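Local structure of chromosome partition protein Smc (Pyrococcus furiosus, 3KTA) at residues B[19-24]-B[32-37]; B[123-128]-B[161-166]. The protein probably serves chromosome condensation and partitioning, this chain being the C-terminal part of its ABC-type ATPase head, crystallised with an adenylate kinase inhibitor. All coordinates share one frame; numbering follows the deposited sequence.

Interaction 1: B[19-24]-B[32-37]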
ATOM      1  N   ASN B  19      11.477 -12.804 -11.804  1.00 12.45           N
ATOM      2  CA  ASN B  19      10.088 -12.488 -11.462  1.00 13.47           C
ATOM      3  C   ASN B  19       9.588 -11.271 -12.248  1.00 13.57           C
ATOM      4  O   ASN B  19       8.471 -11.262 -12.780  1.00 14.45           O
ATOM      5  CB  ASN B  19       9.926 -12.206  -9.960  1.00 12.79           C
ATOM      6  CG  ASN B  19      10.104 -13.462  -9.079  1.00 15.06           C
ATOM      7  OD1 ASN B  19      10.153 -14.593  -9.567  1.00 17.15           O
ATOM      8  ND2 ASN B  19      10.199 -13.249  -7.774  1.00 14.32           N
ATOM      9  N   PHE B  20      10.410 -10.224 -12.276  1.00 12.59           N
ATOM     10  CA  PHE B  20      10.012  -8.979 -12.907  1.00 13.14           C
ATOM     11  C   PHE B  20       9.752  -9.170 -14.396  1.00 13.68           C
ATOM     12  O   PHE B  20       8.742  -8.698 -14.940  1.00 15.38           O
ATOM     13  CB  PHE B  20      11.097  -7.922 -12.700  1.00 12.76           C
ATOM     14  CG  PHE B  20      10.861  -6.654 -13.483  1.00 10.77           C
ATOM     15  CD1 PHE B  20       9.938  -5.700 -13.043  1.00 13.43           C
ATOM     16  CD2 PHE B  20      11.601  -6.390 -14.624  1.00 15.71           C
ATOM     17  CE1 PHE B  20       9.735  -4.533 -13.757  1.00 14.39           C
ATOM     18  CE2 PHE B  20      11.397  -5.221 -15.349  1.00 15.27           C
ATOM     19  CZ  PHE B  20      10.473  -4.295 -14.908  1.00 15.30           C
ATOM     20  N   SER B  21      10.667  -9.864 -15.061  1.00 14.40           N
ATOM     21  CA  SER B  21      10.490 -10.135 -16.488  1.00 12.89           C
ATOM     22  C   SER B  21       9.205 -10.941 -16.758  1.00 15.18           C
ATOM     23  O   SER B  21       8.432 -10.596 -17.656  1.00 16.51           O
ATOM     24  CB  SER B  21      11.731 -10.822 -17.059  1.00 17.09           C
ATOM     25  OG  SER B  21      12.833  -9.925 -17.046  1.00 16.92           O
ATOM     26  N   GLU B  22       8.962 -11.982 -15.968  1.00 14.43           N
ATOM     27  CA  GLU B  22       7.773 -12.806 -16.167  1.00 14.49           C
ATOM     28  C   GLU B  22       6.499 -11.999 -15.911  1.00 14.63           C
ATOM     29  O   GLU B  22       5.540 -12.041 -16.693  1.00 14.82           O
ATOM     30  CB  GLU B  22       7.820 -14.040 -15.276  1.00 17.78           C
ATOM     31  CG  GLU B  22       8.927 -15.019 -15.650  1.00 22.44           C
ATOM     32  CD  GLU B  22       9.027 -16.200 -14.712  0.93 23.86           C
ATOM     33  OE1 GLU B  22       8.275 -16.252 -13.719  0.67 24.23           O
ATOM     34  OE2 GLU B  22       9.874 -17.074 -14.971  0.73 24.08           O
ATOM     35  N   ILE B  23       6.493 -11.244 -14.823  1.00 14.57           N
ATOM     36  CA  ILE B  23       5.315 -10.466 -14.476  1.00 13.63           C
ATOM     37  C   ILE B  23       5.048  -9.343 -15.477  1.00 15.96           C
ATOM     38  O   ILE B  23       3.910  -9.112 -15.857  1.00 15.30           O
ATOM     39  CB  ILE B  23       5.412  -9.907 -13.036  1.00 13.53           C
ATOM     40  CG1 ILE B  23       5.432 -11.069 -12.046  1.00 12.79           C
ATOM     41  CG2 ILE B  23       4.238  -8.967 -12.757  1.00 12.37           C
ATOM     42  CD1 ILE B  23       5.809 -10.678 -10.620  1.00 16.97           C
ATOM     43  N   PHE B  24       6.097  -8.654 -15.920  1.00 13.82           N
ATOM     44  CA  PHE B  24       5.911  -7.606 -16.922  1.00 13.92           C
ATOM     45  C   PHE B  24       5.262  -8.162 -18.185  1.00 15.34           C
ATOM     46  O   PHE B  24       4.332  -7.559 -18.720  1.00 16.71           O
ATOM     47  CB  PHE B  24       7.232  -6.917 -17.280  1.00 17.57           C
ATOM     48  CG  PHE B  24       7.057  -5.725 -18.175  1.00 17.39           C
ATOM     49  CD1 PHE B  24       6.921  -4.453 -17.642  1.00 17.54           C
ATOM     50  CD2 PHE B  24       7.020  -5.880 -19.553  1.00 17.26           C
ATOM     51  CE1 PHE B  24       6.758  -3.352 -18.471  1.00 19.13           C
ATOM     52  CE2 PHE B  24       6.844  -4.794 -20.382  1.00 19.41           C
ATOM     53  CZ  PHE B  24       6.713  -3.526 -19.843  1.00 19.02           C
ATOM     54  N   SER B  32       8.030  -6.992 -23.078  1.00 20.47           N
ATOM     55  CA  SER B  32       9.048  -7.591 -22.222  1.00 19.47           C
ATOM     56  C   SER B  32       9.815  -6.515 -21.474  1.00 20.42           C
ATOM     57  O   SER B  32       9.832  -5.353 -21.879  1.00 19.45           O
ATOM     58  CB  SER B  32      10.017  -8.444 -23.055  1.00 21.17           C
ATOM     59  OG  SER B  32      10.828  -7.633 -23.894  1.00 21.94           O
ATOM     60  N   ALA B  33      10.449  -6.899 -20.375  1.00 18.46           N
ATOM     61  CA  ALA B  33      11.258  -5.951 -19.624  1.00 18.71           C
ATOM     62  C   ALA B  33      12.322  -6.667 -18.811  1.00 17.74           C
ATOM     63  O   ALA B  33      12.204  -7.863 -18.535  1.00 18.02           O
ATOM     64  CB  ALA B  33      10.380  -5.091 -18.717  1.00 17.86           C
ATOM     65  N   ARG B  34      13.365  -5.926 -18.441  1.00 17.88           N
ATOM     66  CA  ARG B  34      14.490  -6.472 -17.677  1.00 17.03           C
ATOM     67  C   ARG B  34      14.921  -5.535 -16.557  1.00 19.63           C
ATOM     68  O   ARG B  34      14.781  -4.311 -16.661  1.00 19.74           O
ATOM     69  CB  ARG B  34      15.726  -6.679 -18.569  1.00 22.28           C
ATOM     70  CG  ARG B  34      15.656  -7.777 -19.591  1.00 30.75           C
ATOM     71  CD  ARG B  34      17.042  -7.944 -20.233  1.00 31.48           C
ATOM     72  NE  ARG B  34      17.519  -6.703 -20.845  1.00 33.89           N
ATOM     73  CZ  ARG B  34      18.765  -6.240 -20.756  1.00 39.90           C
ATOM     74  NH1 ARG B  34      19.688  -6.902 -20.066  1.00 37.85           N
ATOM     75  NH2 ARG B  34      19.092  -5.102 -21.356  1.00 39.79           N
ATOM     76  N   LEU B  35      15.455  -6.123 -15.493  1.00 15.44           N
ATOM     77  CA  LEU B  35      16.237  -5.397 -14.499  1.00 17.85           C
ATOM     78  C   LEU B  35      17.712  -5.555 -14.852  1.00 18.14           C
ATOM     79  O   LEU B  35      18.163  -6.643 -15.223  1.00 20.67           O
ATOM     80  CB  LEU B  35      15.996  -5.940 -13.093  1.00 17.29           C
ATOM     81  CG  LEU B  35      14.558  -5.945 -12.566  1.00 16.66           C
ATOM     82  CD1 LEU B  35      14.553  -6.330 -11.102  1.00 17.56           C
ATOM     83  CD2 LEU B  35      13.893  -4.588 -12.767  1.00 19.84           C
ATOM     84  N   ILE B  36      18.468  -4.468 -14.730  1.00 20.13           N
ATOM     85  CA  ILE B  36      19.880  -4.487 -15.094  1.00 22.80           C
ATOM     86  C   ILE B  36      20.712  -3.856 -13.990  1.00 23.17           C
ATOM     87  O   ILE B  36      20.427  -2.743 -13.575  1.00 21.28           O
ATOM     88  CB  ILE B  36      20.100  -3.680 -16.380  1.00 25.33           C
ATOM     89  CG1 ILE B  36      19.178  -4.191 -17.490  1.00 22.43           C
ATOM     90  CG2 ILE B  36      21.564  -3.728 -16.811  1.00 27.34           C
ATOM     91  CD1 ILE B  36      19.150  -3.306 -18.709  1.00 27.83           C
ATOM     92  N   LEU B  37      21.722  -4.565 -13.499  1.00 20.41           N
ATOM     93  CA  LEU B  37      22.663  -3.964 -12.550  1.00 24.86           C
ATOM     94  C   LEU B  37      23.627  -3.074 -13.326  1.00 25.90           C
ATOM     95  O   LEU B  37      24.213  -3.508 -14.313  1.00 25.89           O
ATOM     96  CB  LEU B  37      23.430  -5.043 -11.786  1.00 19.42           C
ATOM     97  CG  LEU B  37      22.599  -5.857 -10.786  1.00 22.70           C
ATOM     98  CD1 LEU B  37      23.362  -7.054 -10.245  1.00 24.08           C
ATOM     99  CD2 LEU B  37      22.120  -4.963  -9.639  1.00 20.34           C
TER
HETATM  100  O   HOH W   1       9.706  -9.718 -19.847  1.00 17.21           O
HETATM  101  O   HOH W   2      15.119  -9.070 -15.653  1.00 19.14           O
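Leu35 and Ala33 each set a methyl group against a phenylalanine ring of the helix running antiparallel to their strand. Leu35 CD2 lies over one face of Phe20, 3.6 Å from the ring centroid and 18° off the normal, displaced toward CD2 and CE2. Ala33 CB takes a face of Phe24 in the same CH-pi manner, 3.5 Å from that centroid, while also reaching Phe20 CE2 at 3.5 Å. Both rings reach the strand because CG stands anti to the backbone N (chi1 172° in Phe20, and likewise in Phe24), one helical turn apart. The edge of Phe20 meets Arg34 N. This is helix-on-sheet packing within the SMC head: after helix 4-27 the chain reverses into strand 32-37, which pairs antiparallel with strand 48-53, and Phe20 also touches Ala76 and Ala80 of helix 67-84. An alanine at Phe20 would probably leave Leu35 CD2 without its aromatic face and open a gap between helix and strand. At the polar margin, Ser21 OG donates to Ala33 O (2.6 Å) in the carbonyl plane, with a C=O...donor angle of 150°. Two waters bridge beside this bond, one from Ser21 O to Ala33 N, the other from Ser21 OG to Leu35 N.

Interaction 2: B[123-128]-B[161-166]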
ATOM      1  N   ILE B 123      -7.791   0.607  -2.508  1.00 11.16           N
ATOM      2  CA  ILE B 123      -8.823   1.605  -2.742  1.00 12.46           C
ATOM      3  C   ILE B 123      -8.983   1.796  -4.238  1.00 11.70           C
ATOM      4  O   ILE B 123      -7.989   1.975  -4.940  1.00 13.55           O
ATOM      5  CB  ILE B 123      -8.427   2.945  -2.137  1.00 10.99           C
ATOM      6  CG1 ILE B 123      -8.306   2.826  -0.611  1.00 13.35           C
ATOM      7  CG2 ILE B 123      -9.461   4.009  -2.534  1.00 12.27           C
ATOM      8  CD1 ILE B 123      -7.535   3.970   0.050  1.00 14.11           C
ATOM      9  N   THR B 124     -10.218   1.734  -4.733  1.00 12.27           N
ATOM     10  CA  THR B 124     -10.436   1.745  -6.188  1.00 11.41           C
ATOM     11  C   THR B 124     -11.834   2.219  -6.571  1.00 12.85           C
ATOM     12  O   THR B 124     -12.788   2.049  -5.807  1.00 13.36           O
ATOM     13  CB  THR B 124     -10.189   0.346  -6.794  1.00 12.03           C
ATOM     14  OG1 THR B 124     -10.356   0.392  -8.222  1.00 12.82           O
ATOM     15  CG2 THR B 124     -11.155  -0.682  -6.208  1.00 17.42           C
ATOM     16  N   LEU B 125     -11.929   2.836  -7.753  1.00 12.70           N
ATOM     17  CA  LEU B 125     -13.209   3.239  -8.332  1.00 14.58           C
ATOM     18  C   LEU B 125     -13.545   2.325  -9.513  1.00 14.33           C
ATOM     19  O   LEU B 125     -14.551   2.537 -10.207  1.00 16.44           O
ATOM     20  CB  LEU B 125     -13.139   4.690  -8.826  1.00 14.47           C
ATOM     21  CG  LEU B 125     -12.909   5.774  -7.775  1.00 20.93           C
ATOM     22  CD1 LEU B 125     -13.084   7.147  -8.397  1.00 19.03           C
ATOM     23  CD2 LEU B 125     -13.845   5.572  -6.595  1.00 23.95           C
ATOM     24  N   ARG B 126     -12.720   1.301  -9.731  1.00 12.43           N
ATOM     25  CA  ARG B 126     -12.836   0.465 -10.931  1.00 13.30           C
ATOM     26  C   ARG B 126     -13.492  -0.889 -10.665  1.00 14.30           C
ATOM     27  O   ARG B 126     -12.956  -1.743  -9.922  1.00 13.18           O
ATOM     28  CB  ARG B 126     -11.466   0.238 -11.576  1.00 14.36           C
ATOM     29  CG  ARG B 126     -10.708   1.524 -11.874  1.00 16.92           C
ATOM     30  CD  ARG B 126     -11.356   2.304 -13.039  1.00 17.25           C
ATOM     31  NE  ARG B 126     -11.157   1.599 -14.297  1.00 15.87           N
ATOM     32  CZ  ARG B 126     -10.045   1.666 -15.030  1.00 19.48           C
ATOM     33  NH1 ARG B 126      -9.027   2.422 -14.638  1.00 16.54           N
ATOM     34  NH2 ARG B 126      -9.949   0.967 -16.156  1.00 18.45           N
ATOM     35  N   ASP B 127     -14.639  -1.110 -11.307  1.00 13.90           N
ATOM     36  CA  ASP B 127     -15.316  -2.392 -11.205  1.00 15.98           C
ATOM     37  C   ASP B 127     -14.428  -3.599 -11.503  1.00 14.57           C
ATOM     38  O   ASP B 127     -14.498  -4.597 -10.790  1.00 13.97           O
ATOM     39  CB  ASP B 127     -16.601  -2.417 -12.056  1.00 15.79           C
ATOM     40  CG  ASP B 127     -16.384  -1.961 -13.502  1.00 20.26           C
ATOM     41  OD1 ASP B 127     -15.254  -1.999 -14.030  1.00 24.23           O
ATOM     42  OD2 ASP B 127     -17.388  -1.569 -14.131  1.00 30.38           O
ATOM     43  N   VAL B 128     -13.590  -3.518 -12.541  1.00 13.79           N
ATOM     44  CA  VAL B 128     -12.770  -4.660 -12.924  1.00 15.95           C
ATOM     45  C   VAL B 128     -11.650  -4.917 -11.917  1.00 13.63           C
ATOM     46  O   VAL B 128     -11.073  -5.999 -11.910  1.00 15.72           O
ATOM     47  CB  VAL B 128     -12.196  -4.524 -14.352  1.00 17.30           C
ATOM     48  CG1 VAL B 128     -13.322  -4.511 -15.351  1.00 21.50           C
ATOM     49  CG2 VAL B 128     -11.402  -3.259 -14.491  1.00 15.51           C
ATOM     50  N   GLU B 161     -21.328   2.500 -10.316  1.00 20.18           N
ATOM     51  CA  GLU B 161     -22.060   2.993 -11.477  1.00 22.91           C
ATOM     52  C   GLU B 161     -22.379   4.477 -11.316  1.00 23.06           C
ATOM     53  O   GLU B 161     -22.252   5.257 -12.267  1.00 23.10           O
ATOM     54  CB  GLU B 161     -23.339   2.180 -11.687  1.00 26.36           C
ATOM     55  CG  GLU B 161     -23.653   1.906 -13.141  1.00 34.45           C
ATOM     56  CD  GLU B 161     -22.557   1.122 -13.843  0.61 29.08           C
ATOM     57  OE1 GLU B 161     -22.077   1.581 -14.899  0.33 30.87           O
ATOM     58  OE2 GLU B 161     -22.173   0.044 -13.342  0.28 29.23           O
ATOM     59  N   GLU B 162     -22.778   4.864 -10.107  1.00 20.41           N
ATOM     60  CA  GLU B 162     -23.110   6.256  -9.806  1.00 23.62           C
ATOM     61  C   GLU B 162     -21.884   7.160  -9.862  1.00 25.86           C
ATOM     62  O   GLU B 162     -21.959   8.310 -10.299  1.00 26.72           O
ATOM     63  CB  GLU B 162     -23.768   6.359  -8.431  1.00 23.11           C
ATOM     64  CG  GLU B 162     -25.122   5.696  -8.359  1.00 25.28           C
ATOM     65  N   ILE B 163     -20.751   6.636  -9.411  1.00 20.13           N
ATOM     66  CA  ILE B 163     -19.504   7.384  -9.464  1.00 21.42           C
ATOM     67  C   ILE B 163     -19.027   7.621 -10.902  1.00 26.71           C
ATOM     68  O   ILE B 163     -18.602   8.729 -11.248  1.00 27.19           O
ATOM     69  CB  ILE B 163     -18.414   6.657  -8.653  1.00 22.51           C
ATOM     70  CG1 ILE B 163     -18.739   6.748  -7.158  1.00 23.14           C
ATOM     71  CG2 ILE B 163     -17.029   7.228  -8.962  1.00 23.09           C
ATOM     72  CD1 ILE B 163     -17.988   5.736  -6.322  1.00 22.94           C
ATOM     73  N   ARG B 164     -19.097   6.587 -11.738  1.00 23.63           N
ATOM     74  CA  ARG B 164     -18.594   6.675 -13.108  1.00 24.41           C
ATOM     75  C   ARG B 164     -19.446   7.620 -13.956  1.00 29.13           C
ATOM     76  O   ARG B 164     -19.020   8.059 -15.028  1.00 30.63           O
ATOM     77  CB  ARG B 164     -18.551   5.291 -13.765  1.00 26.37           C
ATOM     78  CG  ARG B 164     -17.613   4.267 -13.114  1.00 28.57           C
ATOM     79  CD  ARG B 164     -16.139   4.503 -13.458  1.00 28.65           C
ATOM     80  NE  ARG B 164     -15.857   4.441 -14.896  1.00 29.13           N
ATOM     81  CZ  ARG B 164     -15.374   3.377 -15.533  1.00 28.48           C
ATOM     82  NH1 ARG B 164     -15.123   2.250 -14.876  1.00 24.82           N
ATOM     83  NH2 ARG B 164     -15.141   3.440 -16.839  1.00 28.88           N
ATOM     84  N   LYS B 165     -20.645   7.933 -13.475  1.00 26.67           N
ATOM     85  CA  LYS B 165     -21.545   8.821 -14.213  1.00 32.55           C
ATOM     86  C   LYS B 165     -21.102  10.280 -14.186  1.00 34.48           C
ATOM     87  O   LYS B 165     -21.478  11.067 -15.058  1.00 34.09           O
ATOM     88  CB  LYS B 165     -22.965   8.727 -13.665  1.00 32.01           C
ATOM     89  CG  LYS B 165     -23.884   7.853 -14.482  1.00 37.47           C
ATOM     90  N   LYS B 166     -20.311  10.642 -13.183  1.00 30.72           N
ATOM     91  CA  LYS B 166     -19.927  12.033 -12.976  1.00 29.98           C
ATOM     92  C   LYS B 166     -18.640  12.371 -13.712  1.00 29.18           C
ATOM     93  O   LYS B 166     -17.710  11.568 -13.770  1.00 29.70           O
ATOM     94  CB  LYS B 166     -19.781  12.330 -11.484  1.00 29.29           C
TER
HETATM   95  O   HOH W   3     -15.883   1.264 -12.308  1.00 15.50           O
HETATM   96  O   HOH W   4     -13.336  -0.286 -14.850  1.00 23.19           O
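The guanidinium groups of Arg126 and Arg164 approach each other with their planes 78° apart, and neither lies flat on the other. Water 4 sits at the edge of the Arg126 group, in its plane, and accepts from NE; water 3 holds the corresponding in-plane place at the edge of Arg164, accepting from NH1 at 2.9 Å. Asp127 OD1 also lies near the edge of Arg164, 4.3 Å from NH1, too far for a salt bridge. The two like charges, Arg126 NE and Arg164 NH1, are 4.1 Å apart without bonding to each other. Water 4 accepts from both and lies 2.7 Å from Asp127 OD1. The carboxylate probably offsets part of their repulsion. Both arginine chains bend at chi2 and chi3; in Arg164 chi2 of -77° turns CD back, to lie 4.1 Å from Leu125 O. Water 3 links this carbonyl and Asp127 N to Arg164 NH1. On the apolar side Leu125 and Ile163 cross at about a right angle, Leu125 CD1 being 4.0 Å from Ile163 CG2. Thr124 OG1 accepts from Arg126 N at 2.9 Å, closing an ST turn just before the helix for which Arg126 is the N-cap residue. Asp101 and Leu99 O hold the Arg126 guanidinium, and Trp169 packs on both arginines and Leu125. Within the ABC ATPase head, the contact joins the turn after strand 119-123, which runs parallel to strand 89-93, to the C-terminal end of helix 153-164. Gly33 of the other chain packs on Leu125 and Ile163. Ile123, ending strand 119-123, pairs in a parallel ladder with a strand of that chain, so the sheet crosses the interface, consistent with N- and C-terminal parts together forming the ATPase domain.

Interactions 1 and 2 lie on opposite sides of the chain's centre, their own centres 31 Å apart and their nearest atoms about 16 Å apart, and they follow one another along the sequence. Of the two, interaction 2 is the one beside the ligand. The side chain of Leu125 is about 6 Å from the bound bis(adenosine)-5'-pentaphosphate and about 8 Å from a magnesium ion, placing 123-128 with 161-166 beside the pocket to which Glu94, Met141, His171, Gly172 and Asn173 contribute. Interaction 1 joins helix 4-27 to strand 32-37, across the chain's centre from it. Both contacts have bridging waters, but only interaction 1 has a direct hydrogen bond across its segments.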